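Local structure of cyanuric acid amidohydrolase (Azorhizobium caulinodans, 4NQ3) at residues S13-A25 and F54-H66. The protein hydrolyses the s-triazine ring of cyanuric acid to carboxybiuret, a step in the breakdown of atrazine and melamine. Residues are numbered along the deposited sequence; the frame is centred on the assembly and turned at random.
Sequences SPDDVSGLAAAIA and FAVQSLQMLLRGH
Phe54 holds CG trans to its backbone N (chi1 -165°), which swings the ring beside Asp15, whose own CG is tucked over its main chain, flanked by N and C (chi1 61°). The two side chains run alongside each other in the same direction, and Asp15 CB lies over one ring face, 3.7 Å from the centroid of the Phe54 ring, a CH-pi contact displaced toward the rim. Pro14 CB meets the same ring obliquely, while Pro14 O receives a CA-H...O contact from Ala55 CA at 3.3 Å. The Phe54 ring also meets Phe54 of the second subunit, and Pro14 packs on Phe50 of that subunit. Replacing Phe54 by an alanine would probably leave the Asp15 methylene without its aromatic platform and strip the ring-to-ring contact between subunits. One turn on, Ser58 OG bonds to Phe54 O at 2.9 Å, reaching it from the face opposite to Ser58 N.

Val17, at the N-cap position of helix 18-25, splits its branches: CG1 touches Ser58 CB and Leu59 CD2, whereas Val17 CG2 meets Leu62 CD1 at 3.5 Å. The Leu20 and Leu59 side chains meet roughly perpendicular, CD2 to CD2 at 3.7 Å. Ile24 and Leu62 pass each other heading opposite ways, Ile24 CD1 lying 3.9 Å from Leu62 CD2, and Ile24 CG2 covers one face of the His66 imidazole, 4.0 Å from its centroid. The axes of helices 18-25 and 54-66, 20° from parallel, approach to 11.0 Å, with Leu20, Ile24, Leu59 and Leu62 filling between them. Leu20 and Leu59 also reach Ile37, so both helices pack against strand 34-41, probably within repeating unit A. The hydrogen bonds of Ser58 to Phe54 and of the Asx turn at Asp16 stay within their own segments; across them the chemistry is mostly apolar and CH-pi, with one CA-H...O contact, consistent with cohesion through side-chain packing, buried toward the sheet and more exposed at His66.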
loop_
_atom_site.group_PDB
_atom_site.type_symbol
_atom_site.label_atom_id
_atom_site.label_comp_id
_atom_site.label_asym_id
_atom_site.label_seq_id
_atom_site.Cartn_x
_atom_site.Cartn_y
_atom_site.Cartn_z
ATOM N N SER A 13 16.677 8.945 -10.156
ATOM C CA SER A 13 15.611 9.832 -9.737
ATOM C C SER A 13 14.765 10.063 -10.980
ATOM O O SER A 13 15.290 9.994 -12.099
ATOM C CB SER A 13 16.211 11.143 -9.229
ATOM O OG SER A 13 15.268 11.918 -8.526
ATOM N N PRO A 14 13.458 10.314 -10.821
ATOM C CA PRO A 14 12.703 10.646 -12.029
ATOM C C PRO A 14 13.232 11.899 -12.724
ATOM O O PRO A 14 13.175 11.997 -13.946
ATOM C CB PRO A 14 11.297 10.875 -11.496
ATOM C CG PRO A 14 11.228 10.016 -10.284
ATOM C CD PRO A 14 12.574 10.148 -9.660
ATOM N N ASP A 15 13.781 12.827 -11.959
ATOM C CA ASP A 15 14.241 14.078 -12.522
ATOM C C ASP A 15 15.715 14.073 -12.848
ATOM O O ASP A 15 16.280 15.134 -13.096
ATOM C CB ASP A 15 13.966 15.234 -11.568
ATOM C CG ASP A 15 14.674 15.080 -10.227
ATOM O OD1 ASP A 15 14.949 13.941 -9.799
ATOM O OD2 ASP A 15 14.994 16.114 -9.611
ATOM N N ASP A 16 16.351 12.900 -12.790
ATOM C CA ASP A 16 17.790 12.762 -13.093
ATOM C C ASP A 16 18.043 12.632 -14.594
ATOM O O ASP A 16 17.975 11.544 -15.173
ATOM C CB ASP A 16 18.397 11.551 -12.373
ATOM C CG ASP A 16 19.866 11.350 -12.721
ATOM O OD1 ASP A 16 20.507 12.343 -13.120
ATOM O OD2 ASP A 16 20.403 10.226 -12.581
ATOM N N VAL A 17 18.317 13.748 -15.241
ATOM C CA VAL A 17 18.539 13.699 -16.668
ATOM C C VAL A 17 20.053 13.798 -16.912
ATOM O O VAL A 17 20.518 14.006 -18.034
ATOM C CB VAL A 17 17.739 14.825 -17.406
ATOM C CG1 VAL A 17 16.245 14.632 -17.197
ATOM C CG2 VAL A 17 18.153 16.196 -16.902
ATOM N N SER A 18 20.826 13.659 -15.847
ATOM C CA SER A 18 22.275 13.862 -15.939
ATOM C C SER A 18 22.962 12.982 -17.000
ATOM O O SER A 18 23.926 13.409 -17.641
ATOM C CB SER A 18 22.912 13.645 -14.568
ATOM O OG SER A 18 22.874 12.286 -14.177
ATOM N N GLY A 19 22.483 11.759 -17.181
ATOM C CA GLY A 19 23.149 10.856 -18.086
ATOM C C GLY A 19 22.789 11.212 -19.503
ATOM O O GLY A 19 23.580 11.023 -20.432
ATOM N N LEU A 20 21.585 11.735 -19.687
ATOM C CA LEU A 20 21.200 12.133 -21.023
ATOM C C LEU A 20 21.956 13.409 -21.383
ATOM O O LEU A 20 22.398 13.561 -22.525
ATOM C CB LEU A 20 19.690 12.329 -21.135
ATOM C CG LEU A 20 19.272 12.962 -22.470
ATOM C CD1 LEU A 20 19.897 12.207 -23.633
ATOM C CD2 LEU A 20 17.758 12.997 -22.612
ATOM N N ALA A 21 22.124 14.316 -20.416
ATOM C CA ALA A 21 22.974 15.497 -20.609
ATOM C C ALA A 21 24.383 15.132 -21.056
ATOM O O ALA A 21 24.924 15.725 -21.986
ATOM C CB ALA A 21 23.053 16.294 -19.351
ATOM N N ALA A 22 24.987 14.168 -20.371
ATOM C CA ALA A 22 26.360 13.759 -20.669
ATOM C C ALA A 22 26.449 13.126 -22.046
ATOM O O ALA A 22 27.421 13.354 -22.773
ATOM C CB ALA A 22 26.883 12.802 -19.620
ATOM N N ALA A 23 25.451 12.317 -22.405
ATOM C CA ALA A 23 25.480 11.674 -23.706
ATOM C C ALA A 23 25.392 12.733 -24.785
ATOM O O ALA A 23 26.033 12.602 -25.816
ATOM C CB ALA A 23 24.363 10.674 -23.850
ATOM N N ILE A 24 24.666 13.817 -24.525
ATOM C CA ILE A 24 24.555 14.886 -25.515
ATOM C C ILE A 24 25.832 15.689 -25.584
ATOM O O ILE A 24 26.320 16.005 -26.655
ATOM C CB ILE A 24 23.403 15.845 -25.206
ATOM C CG1 ILE A 24 22.080 15.118 -25.352
ATOM C CG2 ILE A 24 23.484 17.073 -26.091
ATOM C CD1 ILE A 24 20.929 15.936 -24.970
ATOM N N ALA A 25 26.390 15.984 -24.420
ATOM C CA ALA A 25 27.616 16.744 -24.322
ATOM C C ALA A 25 28.792 16.024 -24.996
ATOM O O ALA A 25 29.624 16.664 -25.637
ATOM C CB ALA A 25 27.920 17.019 -22.869
ATOM N N PHE A 54 6.919 14.232 -13.557
ATOM C CA PHE A 54 8.182 14.793 -13.090
ATOM C C PHE A 54 9.319 14.519 -14.093
ATOM O O PHE A 54 10.075 15.422 -14.440
ATOM C CB PHE A 54 8.512 14.216 -11.704
ATOM C CG PHE A 54 9.570 14.961 -10.958
ATOM C CD1 PHE A 54 10.016 16.200 -11.392
ATOM C CD2 PHE A 54 10.112 14.441 -9.806
ATOM C CE1 PHE A 54 10.995 16.899 -10.689
ATOM C CE2 PHE A 54 11.085 15.143 -9.108
ATOM C CZ PHE A 54 11.528 16.364 -9.557
ATOM N N ALA A 55 9.436 13.277 -14.572
ATOM C CA ALA A 55 10.452 12.950 -15.578
ATOM C C ALA A 55 10.193 13.722 -16.879
ATOM O O ALA A 55 11.130 14.174 -17.538
ATOM C CB ALA A 55 10.480 11.467 -15.855
ATOM N N VAL A 56 8.923 13.852 -17.261
ATOM C CA VAL A 56 8.576 14.511 -18.509
ATOM C C VAL A 56 9.022 15.955 -18.455
ATOM O O VAL A 56 9.730 16.436 -19.344
ATOM C CB VAL A 56 7.076 14.442 -18.803
ATOM C CG1 VAL A 56 6.735 15.364 -19.918
ATOM C CG2 VAL A 56 6.673 12.999 -19.182
ATOM N N GLN A 57 8.647 16.634 -17.378
ATOM C CA GLN A 57 9.013 18.031 -17.195
ATOM C C GLN A 57 10.506 18.186 -17.262
ATOM O O GLN A 57 11.017 19.087 -17.905
ATOM C CB GLN A 57 8.491 18.547 -15.861
ATOM C CG GLN A 57 8.467 20.040 -15.738
ATOM C CD GLN A 57 7.825 20.493 -14.445
ATOM O OE1 GLN A 57 8.310 20.180 -13.335
ATOM N NE2 GLN A 57 6.741 21.263 -14.574
ATOM N N SER A 58 11.213 17.283 -16.603
ATOM C CA SER A 58 12.658 17.366 -16.549
ATOM C C SER A 58 13.264 17.165 -17.912
ATOM O O SER A 58 14.216 17.866 -18.291
ATOM C CB SER A 58 13.199 16.341 -15.580
ATOM O OG SER A 58 12.721 16.666 -14.292
ATOM N N LEU A 59 12.708 16.206 -18.646
ATOM C CA LEU A 59 13.180 15.923 -19.980
ATOM C C LEU A 59 12.840 17.064 -20.920
ATOM O O LEU A 59 13.680 17.461 -21.728
ATOM C CB LEU A 59 12.581 14.621 -20.474
ATOM C CG LEU A 59 13.299 13.380 -19.960
ATOM C CD1 LEU A 59 12.519 12.107 -20.344
ATOM C CD2 LEU A 59 14.737 13.350 -20.469
ATOM N N GLN A 60 11.629 17.615 -20.786
ATOM C CA GLN A 60 11.192 18.744 -21.605
ATOM C C GLN A 60 12.124 19.959 -21.425
ATOM O O GLN A 60 12.558 20.562 -22.421
ATOM C CB GLN A 60 9.763 19.129 -21.268
ATOM C CG GLN A 60 8.678 18.347 -21.963
ATOM C CD GLN A 60 7.284 18.631 -21.352
ATOM O OE1 GLN A 60 7.168 19.303 -20.315
ATOM N NE2 GLN A 60 6.226 18.145 -22.012
HETATM N N MSE A 61 12.443 20.294 -20.167
HETATM C CA MSE A 61 13.406 21.349 -19.854
HETATM C C MSE A 61 14.759 21.153 -20.508
HETATM O O MSE A 61 15.278 22.072 -21.138
HETATM C CB MSE A 61 13.623 21.470 -18.358
HETATM C CG MSE A 61 12.513 22.188 -17.638
HETATM SE SE MSE A 61 12.811 22.002 -15.734
HETATM C CE MSE A 61 14.189 23.393 -15.624
ATOM N N LEU A 62 15.347 19.973 -20.363
ATOM C CA LEU A 62 16.630 19.713 -21.010
ATOM C C LEU A 62 16.536 19.816 -22.550
ATOM O O LEU A 62 17.392 20.435 -23.196
ATOM C CB LEU A 62 17.159 18.339 -20.606
ATOM C CG LEU A 62 18.534 17.934 -21.111
ATOM C CD1 LEU A 62 18.997 16.835 -20.264
ATOM C CD2 LEU A 62 18.384 17.403 -22.481
ATOM N N LEU A 63 15.503 19.214 -23.134
ATOM C CA LEU A 63 15.393 19.182 -24.577
ATOM C C LEU A 63 15.054 20.569 -25.109
ATOM O O LEU A 63 15.518 20.930 -26.202
ATOM C CB LEU A 63 14.349 18.160 -25.036
ATOM C CG LEU A 63 14.610 16.659 -24.770
ATOM C CD1 LEU A 63 13.403 15.799 -25.152
ATOM C CD2 LEU A 63 15.855 16.149 -25.445
ATOM N N ARG A 64 14.262 21.363 -24.377
ATOM C CA ARG A 64 13.978 22.714 -24.884
ATOM C C ARG A 64 15.267 23.492 -24.965
ATOM O O ARG A 64 15.495 24.204 -25.931
ATOM C CB ARG A 64 12.957 23.455 -24.040
ATOM C CG ARG A 64 11.564 23.018 -24.382
ATOM C CD ARG A 64 10.487 23.942 -23.842
ATOM N NE ARG A 64 9.166 23.302 -23.971
ATOM C CZ ARG A 64 8.447 22.792 -22.968
ATOM N NH1 ARG A 64 7.258 22.237 -23.224
ATOM N NH2 ARG A 64 8.902 22.852 -21.715
ATOM N N GLY A 65 16.129 23.325 -23.969
ATOM C CA GLY A 65 17.472 23.877 -24.029
ATOM C C GLY A 65 18.232 23.621 -25.332
ATOM O O GLY A 65 18.849 24.524 -25.866
ATOM N N HIS A 66 18.145 22.427 -25.897
ATOM C CA HIS A 66 18.923 22.145 -27.097
ATOM C C HIS A 66 18.164 22.360 -28.393
ATOM O O HIS A 66 18.766 22.735 -29.372
ATOM C CB HIS A 66 19.446 20.709 -27.089
ATOM C CG HIS A 66 20.476 20.450 -26.040
ATOM N ND1 HIS A 66 20.194 19.779 -24.868
ATOM C CD2 HIS A 66 21.788 20.773 -25.982
ATOM C CE1 HIS A 66 21.289 19.696 -24.133
ATOM N NE2 HIS A 66 22.270 20.294 -24.786
#